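Local coordinates for amidase, hydantoinase/carbamoylase family (Burkholderia vietnamiensis, PDB 5I4M), which probably hydrolyses a carbon-nitrogen bond of N-carbamoyl-L-amino acids or related compounds, as a two-zinc enzyme of the peptidase M20 family, at residues N84-R89 and G162-V167; I239-Q244 and L261-V266. All coordinates share one frame; numbering follows the deposited sequence.

Interaction 1. Residues N84-R89 and G162-V167; sequences NVFMRR and GVFAGV
Phe86 holds CG anti to its carbonyl carbon (chi1 -59°), whereas Phe164 holds CG anti to its backbone N (chi1 -174°), and these two choices send the rings toward each other from strand 85-89 and from the last turn of helix 159-164. The contact belongs to the M20 peptidase fold, where strand 85-89 pairs antiparallel with strands 76-79 and 141-145. CZ and CE2 of Phe86 meet CE2 and CD2 of Phe164. Phe86 CZ lies 3.9 Å from Phe164 CD2, and the centroids stand 5.9 Å apart with the planes inclined by 32°, an oblique pair that fits neither a stack nor a T-shaped arrangement. Only 96 Å² is buried in all, so this is a small apolar contact, and each ring has a further partner: Phe86 makes a cation-pi contact with Arg202, and Phe164 meets Trp146 edge-to-face. Just beyond Phe164 the chain turns away in a Schellman motif, with Gly166 at positive phi, Val167 N bonded to Gly162 O at 2.9 Å and Gly166 N to Val163 O at 3.0 Å. The side chain of Phe164 is about 12 Å from that of Glu149, which binds zinc and phosphoglycerate, so the pair lies away from the first shell of that site. The shortest approach between the rings is 3.7 Å, from Phe86 CZ to Phe164 CE2.

Interaction 2. Residues I239-Q244 and L261-V266; sequences ITFTGQ and LGASRV
Gly262 opens the contact along helix 261-266: its backbone lies against the ring of Phe241, whose CE2 comes to 3.4 Å from Gly262 C. Ring and helix backbone are in direct contact here, with no side chain between them. One residue on, Ala263 meets the ring at its edge, close to the ring plane, with Phe241 CD2 3.5 Å from Ala263 N and 4.3 Å from Ala263 CB. Phe241 and Ala263 are also the nearest backbone pair, CA to CA 7.0 Å. Ser264 turns from the strand and bonds through OG to Leu260 O, while the end of Arg265 leads outward to a salt bridge with Asp268 of the second subunit. Val266, a turn after Gly262, brings the helix back to the strand. Its CG1 is anti to the backbone N (chi1 178°), which leaves CG2 to touch the ring edge, 3.6 Å from Phe241 CE2 and 3.8 Å from Phe241 CZ. The segment axes approach to 9.0 Å at 144°, so the helix runs roughly antiparallel to the strand. This is helix-on-sheet packing in the M20 dimerisation domain: strand 225-242 lies between strands 297-310 and 337-350, and helix 313-334 closes in beside helix 259-276, with Ala331 against Phe241 and Ile330 against Val266.

In the fold
The two contacts follow one another along the chain, interaction 1 closing before interaction 2 opens. Their centres are 39 Å apart and their nearest atoms about 20 Å, so they do not touch. Interaction 1 lies 14 Å from the chain centre, in the part of the M20 fold that carries the zinc ligands; interaction 2 lies 29 Å out, in the dimerisation domain. Strand 225-242 runs from its pairing with strand 390-395 out to Phe241 in interaction 2. No other chain touches interaction 1, whereas helix 259-276 meets the second subunit, consistent with a metal-carrying region and a dimer-forming region, the latter probably also contributing His247 and Asn296 to a ligand site of the partner.

Interaction 1. Residues N84-R89 and G162-V167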
ATOM      1  N   ASN A  84     -23.298   1.896  19.967  1.00 10.29           N
ATOM      2  CA  ASN A  84     -24.390   2.676  19.409  1.00  7.93           C
ATOM      3  C   ASN A  84     -24.960   3.584  20.491  1.00  9.51           C
ATOM      4  O   ASN A  84     -25.111   3.179  21.649  1.00  9.50           O
ATOM      5  CB  ASN A  84     -25.498   1.772  18.858  1.00  8.00           C
ATOM      6  CG  ASN A  84     -25.002   0.777  17.824  1.00  7.68           C
ATOM      7  OD1 ASN A  84     -24.266   1.128  16.908  1.00  8.92           O
ATOM      8  ND2 ASN A  84     -25.436  -0.486  17.954  1.00  9.45           N
ATOM      9  N   VAL A  85     -25.274   4.821  20.114  1.00  8.18           N
ATOM     10  CA  VAL A  85     -25.706   5.849  21.064  1.00  8.65           C
ATOM     11  C   VAL A  85     -27.176   6.147  20.806  1.00  9.97           C
ATOM     12  O   VAL A  85     -27.545   6.533  19.692  1.00 12.78           O
ATOM     13  CB  VAL A  85     -24.873   7.131  20.927  1.00 10.55           C
ATOM     14  CG1 VAL A  85     -25.318   8.159  21.965  1.00  9.04           C
ATOM     15  CG2 VAL A  85     -23.386   6.828  21.021  1.00  9.75           C
ATOM     16  N   PHE A  86     -28.007   6.017  21.845  1.00 10.52           N
ATOM     17  CA  PHE A  86     -29.449   6.215  21.737  1.00  9.87           C
ATOM     18  C   PHE A  86     -29.844   7.445  22.544  1.00 10.61           C
ATOM     19  O   PHE A  86     -29.729   7.455  23.773  1.00 15.16           O
ATOM     20  CB  PHE A  86     -30.192   4.968  22.205  1.00 12.61           C
ATOM     21  CG  PHE A  86     -29.824   3.740  21.416  1.00 13.83           C
ATOM     22  CD1 PHE A  86     -28.725   2.966  21.773  1.00  9.93           C
ATOM     23  CD2 PHE A  86     -30.555   3.385  20.294  1.00  9.93           C
ATOM     24  CE1 PHE A  86     -28.377   1.840  21.028  1.00 14.91           C
ATOM     25  CE2 PHE A  86     -30.208   2.268  19.540  1.00 12.26           C
ATOM     26  CZ  PHE A  86     -29.127   1.496  19.907  1.00 12.59           C
ATOM     27  N   MET A  87     -30.303   8.474  21.846  1.00 10.87           N
ATOM     28  CA  MET A  87     -30.720   9.728  22.455  1.00 11.71           C
ATOM     29  C   MET A  87     -32.239   9.797  22.363  1.00 14.45           C
ATOM     30  O   MET A  87     -32.795   9.921  21.267  1.00 14.09           O
ATOM     31  CB  MET A  87     -30.035  10.902  21.761  1.00 10.25           C
ATOM     32  CG  MET A  87     -28.521  10.902  21.944  1.00 13.38           C
ATOM     33  SD  MET A  87     -27.582  11.794  20.678  1.00 13.99           S
ATOM     34  CE  MET A  87     -27.460  10.550  19.383  1.00 13.41           C
ATOM     35  N   ARG A  88     -32.903   9.704  23.512  1.00 13.38           N
ATOM     36  CA  ARG A  88     -34.331   9.421  23.581  1.00 13.74           C
ATOM     37  C   ARG A  88     -35.110  10.630  24.086  1.00 16.66           C
ATOM     38  O   ARG A  88     -34.791  11.187  25.143  1.00 16.30           O
ATOM     39  CB  ARG A  88     -34.580   8.223  24.498  1.00 14.90           C
ATOM     40  CG  ARG A  88     -36.024   7.859  24.725  1.00 16.60           C
ATOM     41  CD  ARG A  88     -36.060   6.566  25.512  1.00 23.33           C
ATOM     42  NE  ARG A  88     -37.398   6.194  25.957  1.00 26.42           N
ATOM     43  CZ  ARG A  88     -38.140   5.243  25.397  1.00 39.08           C
ATOM     44  NH1 ARG A  88     -37.688   4.556  24.340  1.00 29.89           N
ATOM     45  NH2 ARG A  88     -39.343   4.980  25.903  1.00 43.70           N
ATOM     46  N   ARG A  89     -36.145  11.018  23.341  1.00 14.19           N
ATOM     47  CA  ARG A  89     -37.104  12.028  23.779  1.00 17.35           C
ATOM     48  C   ARG A  89     -38.394  11.321  24.178  1.00 16.91           C
ATOM     49  O   ARG A  89     -39.062  10.719  23.331  1.00 18.66           O
ATOM     50  CB  ARG A  89     -37.366  13.057  22.675  1.00 17.05           C
ATOM     51  CG  ARG A  89     -38.313  14.205  23.087  1.00 16.14           C
ATOM     52  CD  ARG A  89     -38.618  15.100  21.894  1.00 17.16           C
ATOM     53  NE  ARG A  89     -39.295  16.350  22.245  1.00 16.28           N
ATOM     54  CZ  ARG A  89     -40.613  16.523  22.251  1.00 18.56           C
ATOM     55  NH1 ARG A  89     -41.429  15.514  21.945  1.00 17.00           N
ATOM     56  NH2 ARG A  89     -41.114  17.709  22.567  1.00 18.32           N
ATOM     57  N   GLY A 162     -26.041  -4.205  12.195  1.00  9.30           N
ATOM     58  CA  GLY A 162     -26.231  -5.631  11.951  1.00  8.17           C
ATOM     59  C   GLY A 162     -26.341  -6.437  13.235  1.00  8.69           C
ATOM     60  O   GLY A 162     -27.146  -7.363  13.329  1.00 10.12           O
ATOM     61  N   VAL A 163     -25.524  -6.114  14.236  1.00  8.59           N
ATOM     62  CA  VAL A 163     -25.668  -6.774  15.532  1.00  9.20           C
ATOM     63  C   VAL A 163     -27.027  -6.444  16.134  1.00 10.24           C
ATOM     64  O   VAL A 163     -27.746  -7.324  16.633  1.00 12.43           O
ATOM     65  CB  VAL A 163     -24.536  -6.362  16.489  1.00  9.61           C
ATOM     66  CG1 VAL A 163     -24.783  -6.998  17.851  1.00 10.07           C
ATOM     67  CG2 VAL A 163     -23.174  -6.760  15.941  1.00  8.90           C
ATOM     68  N   PHE A 164     -27.393  -5.159  16.098  1.00  9.17           N
ATOM     69  CA  PHE A 164     -28.677  -4.717  16.640  1.00  9.56           C
ATOM     70  C   PHE A 164     -29.827  -5.496  16.022  1.00 10.17           C
ATOM     71  O   PHE A 164     -30.719  -5.982  16.734  1.00 10.78           O
ATOM     72  CB  PHE A 164     -28.854  -3.211  16.395  1.00  9.06           C
ATOM     73  CG  PHE A 164     -30.084  -2.632  17.057  1.00 10.92           C
ATOM     74  CD1 PHE A 164     -31.333  -2.748  16.457  1.00 11.52           C
ATOM     75  CD2 PHE A 164     -29.986  -1.983  18.276  1.00 10.73           C
ATOM     76  CE1 PHE A 164     -32.473  -2.232  17.068  1.00 15.24           C
ATOM     77  CE2 PHE A 164     -31.118  -1.466  18.896  1.00 14.63           C
ATOM     78  CZ  PHE A 164     -32.365  -1.590  18.285  1.00 15.21           C
ATOM     79  N   ALA A 165     -29.795  -5.667  14.703  1.00 10.40           N
ATOM     80  CA  ALA A 165     -30.865  -6.332  13.979  1.00 10.91           C
ATOM     81  C   ALA A 165     -30.818  -7.851  14.079  1.00 10.90           C
ATOM     82  O   ALA A 165     -31.700  -8.508  13.522  1.00 12.50           O
ATOM     83  CB  ALA A 165     -30.834  -5.912  12.501  1.00 10.22           C
ATOM     84  N   GLY A 166     -29.834  -8.433  14.761  1.00 11.24           N
ATOM     85  CA  GLY A 166     -29.803  -9.878  14.897  1.00 11.61           C
ATOM     86  C   GLY A 166     -29.141 -10.594  13.743  1.00 11.46           C
ATOM     87  O   GLY A 166     -29.233 -11.827  13.655  1.00 12.13           O
ATOM     88  N   VAL A 167     -28.482  -9.856  12.854  1.00 10.69           N
ATOM     89  CA  VAL A 167     -27.816 -10.462  11.706  1.00 10.61           C
ATOM     90  C   VAL A 167     -26.477 -11.067  12.109  1.00 10.60           C
ATOM     91  O   VAL A 167     -26.106 -12.144  11.634  1.00 14.09           O
ATOM     92  CB  VAL A 167     -27.651  -9.411  10.594  1.00 13.05           C
ATOM     93  CG1 VAL A 167     -26.790  -9.952   9.460  1.00 10.89           C
ATOM     94  CG2 VAL A 167     -29.029  -8.998  10.080  1.00 15.86           C
TER

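Interaction 2. Residues I239-Q244 and L261-V266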
ATOM      1  N   ILE A 239      -9.132 -10.798  -0.745  1.00  6.59           N
ATOM      2  CA  ILE A 239      -8.358 -11.769  -1.511  1.00  6.19           C
ATOM      3  C   ILE A 239      -6.886 -11.532  -1.221  1.00 11.64           C
ATOM      4  O   ILE A 239      -6.413 -10.393  -1.293  1.00  8.95           O
ATOM      5  CB  ILE A 239      -8.627 -11.651  -3.023  1.00  6.74           C
ATOM      6  CG1 ILE A 239     -10.089 -11.966  -3.325  1.00  9.56           C
ATOM      7  CG2 ILE A 239      -7.732 -12.620  -3.790  1.00  8.04           C
ATOM      8  CD1 ILE A 239     -10.498 -11.679  -4.767  1.00 11.81           C
ATOM      9  N   THR A 240      -6.166 -12.597  -0.882  1.00  7.18           N
ATOM     10  CA  THR A 240      -4.710 -12.538  -0.833  1.00  8.40           C
ATOM     11  C   THR A 240      -4.169 -13.506  -1.876  1.00  8.98           C
ATOM     12  O   THR A 240      -4.522 -14.690  -1.865  1.00 10.70           O
ATOM     13  CB  THR A 240      -4.177 -12.887   0.561  1.00 10.68           C
ATOM     14  OG1 THR A 240      -4.635 -11.916   1.511  1.00 12.10           O
ATOM     15  CG2 THR A 240      -2.650 -12.894   0.557  1.00  8.62           C
ATOM     16  N   PHE A 241      -3.361 -12.989  -2.799  1.00  8.02           N
ATOM     17  CA  PHE A 241      -2.561 -13.815  -3.695  1.00  6.70           C
ATOM     18  C   PHE A 241      -1.180 -14.000  -3.081  1.00  8.86           C
ATOM     19  O   PHE A 241      -0.566 -13.029  -2.628  1.00  9.25           O
ATOM     20  CB  PHE A 241      -2.385 -13.152  -5.063  1.00  6.69           C
ATOM     21  CG  PHE A 241      -3.532 -13.338  -6.007  1.00  9.25           C
ATOM     22  CD1 PHE A 241      -4.258 -14.511  -6.030  1.00 12.23           C
ATOM     23  CD2 PHE A 241      -3.848 -12.339  -6.913  1.00  6.78           C
ATOM     24  CE1 PHE A 241      -5.307 -14.680  -6.933  1.00 10.27           C
ATOM     25  CE2 PHE A 241      -4.888 -12.498  -7.808  1.00 13.66           C
ATOM     26  CZ  PHE A 241      -5.619 -13.676  -7.814  1.00 14.19           C
ATOM     27  N   THR A 242      -0.673 -15.227  -3.106  1.00  8.56           N
ATOM     28  CA  THR A 242       0.704 -15.485  -2.701  1.00  7.77           C
ATOM     29  C   THR A 242       1.471 -16.068  -3.880  1.00 11.42           C
ATOM     30  O   THR A 242       1.061 -17.087  -4.451  1.00 11.32           O
ATOM     31  CB  THR A 242       0.763 -16.421  -1.498  1.00  9.52           C
ATOM     32  OG1 THR A 242      -0.003 -15.861  -0.420  1.00  8.66           O
ATOM     33  CG2 THR A 242       2.217 -16.586  -1.051  1.00 11.92           C
ATOM     34  N   GLY A 243       2.561 -15.403  -4.260  1.00  8.81           N
ATOM     35  CA  GLY A 243       3.476 -15.928  -5.255  1.00 10.10           C
ATOM     36  C   GLY A 243       4.835 -16.149  -4.629  1.00  9.12           C
ATOM     37  O   GLY A 243       4.939 -16.774  -3.573  1.00 10.63           O
ATOM     38  N   GLN A 244       5.891 -15.626  -5.239  1.00  7.66           N
ATOM     39  CA  GLN A 244       7.217 -15.757  -4.649  1.00  8.70           C
ATOM     40  C   GLN A 244       8.000 -14.484  -4.912  1.00  9.54           C
ATOM     41  O   GLN A 244       8.247 -14.146  -6.071  1.00  8.91           O
ATOM     42  CB  GLN A 244       7.965 -16.967  -5.214  1.00 11.61           C
ATOM     43  CG  GLN A 244       9.380 -17.093  -4.673  1.00 16.71           C
ATOM     44  CD  GLN A 244      10.086 -18.356  -5.139  1.00 21.31           C
ATOM     45  OE1 GLN A 244      10.203 -18.614  -6.335  1.00 22.05           O
ATOM     46  NE2 GLN A 244      10.564 -19.147  -4.187  1.00 19.18           N
ATOM     47  N   LEU A 261       1.061  -8.807 -10.391  1.00 10.96           N
ATOM     48  CA  LEU A 261       0.534  -9.069 -11.723  1.00  8.55           C
ATOM     49  C   LEU A 261      -0.831  -9.729 -11.630  1.00 12.50           C
ATOM     50  O   LEU A 261      -1.772  -9.338 -12.335  1.00 10.11           O
ATOM     51  CB  LEU A 261       1.508  -9.947 -12.505  1.00  9.12           C
ATOM     52  CG  LEU A 261       1.142 -10.247 -13.963  1.00 10.39           C
ATOM     53  CD1 LEU A 261       1.128  -8.958 -14.801  1.00  8.50           C
ATOM     54  CD2 LEU A 261       2.087 -11.268 -14.545  1.00 13.05           C
ATOM     55  N   GLY A 262      -0.961 -10.716 -10.740  1.00 11.37           N
ATOM     56  CA  GLY A 262      -2.254 -11.361 -10.539  1.00 10.76           C
ATOM     57  C   GLY A 262      -3.296 -10.400 -10.005  1.00 11.71           C
ATOM     58  O   GLY A 262      -4.401 -10.296 -10.547  1.00 11.18           O
ATOM     59  N   ALA A 263      -2.957  -9.681  -8.931  1.00  8.31           N
ATOM     60  CA  ALA A 263      -3.913  -8.745  -8.346  1.00  6.46           C
ATOM     61  C   ALA A 263      -4.350  -7.700  -9.362  1.00 11.26           C
ATOM     62  O   ALA A 263      -5.535  -7.356  -9.442  1.00  9.17           O
ATOM     63  CB  ALA A 263      -3.304  -8.074  -7.114  1.00  8.81           C
ATOM     64  N   SER A 264      -3.402  -7.177 -10.142  1.00  8.93           N
ATOM     65  CA  SER A 264      -3.736  -6.179 -11.153  1.00  8.37           C
ATOM     66  C   SER A 264      -4.689  -6.743 -12.197  1.00  9.06           C
ATOM     67  O   SER A 264      -5.594  -6.043 -12.675  1.00 10.57           O
ATOM     68  CB  SER A 264      -2.458  -5.671 -11.824  1.00 10.36           C
ATOM     69  OG  SER A 264      -1.689  -4.940 -10.890  1.00 12.27           O
ATOM     70  N   ARG A 265      -4.497  -8.001 -12.579  1.00  9.85           N
ATOM     71  CA  ARG A 265      -5.431  -8.586 -13.531  1.00  8.38           C
ATOM     72  C   ARG A 265      -6.820  -8.726 -12.925  1.00  8.21           C
ATOM     73  O   ARG A 265      -7.819  -8.630 -13.648  1.00 12.25           O
ATOM     74  CB  ARG A 265      -4.896  -9.928 -14.024  1.00  9.49           C
ATOM     75  CG  ARG A 265      -3.770  -9.714 -15.015  1.00  8.93           C
ATOM     76  CD  ARG A 265      -3.114 -11.013 -15.470  1.00 12.25           C
ATOM     77  NE  ARG A 265      -2.048 -10.717 -16.421  1.00 13.87           N
ATOM     78  CZ  ARG A 265      -1.114 -11.583 -16.794  1.00 15.40           C
ATOM     79  NH1 ARG A 265      -1.114 -12.817 -16.294  1.00 15.84           N
ATOM     80  NH2 ARG A 265      -0.179 -11.214 -17.661  1.00 15.64           N
ATOM     81  N   VAL A 266      -6.907  -8.930 -11.608  1.00  7.35           N
ATOM     82  CA  VAL A 266      -8.224  -9.013 -10.980  1.00  9.84           C
ATOM     83  C   VAL A 266      -8.862  -7.632 -10.887  1.00  9.98           C
ATOM     84  O   VAL A 266     -10.085  -7.502 -11.006  1.00  8.83           O
ATOM     85  CB  VAL A 266      -8.137  -9.691  -9.600  1.00  9.46           C
ATOM     86  CG1 VAL A 266      -9.516  -9.734  -8.937  1.00  9.36           C
ATOM     87  CG2 VAL A 266      -7.590 -11.120  -9.745  1.00  7.51           C
TER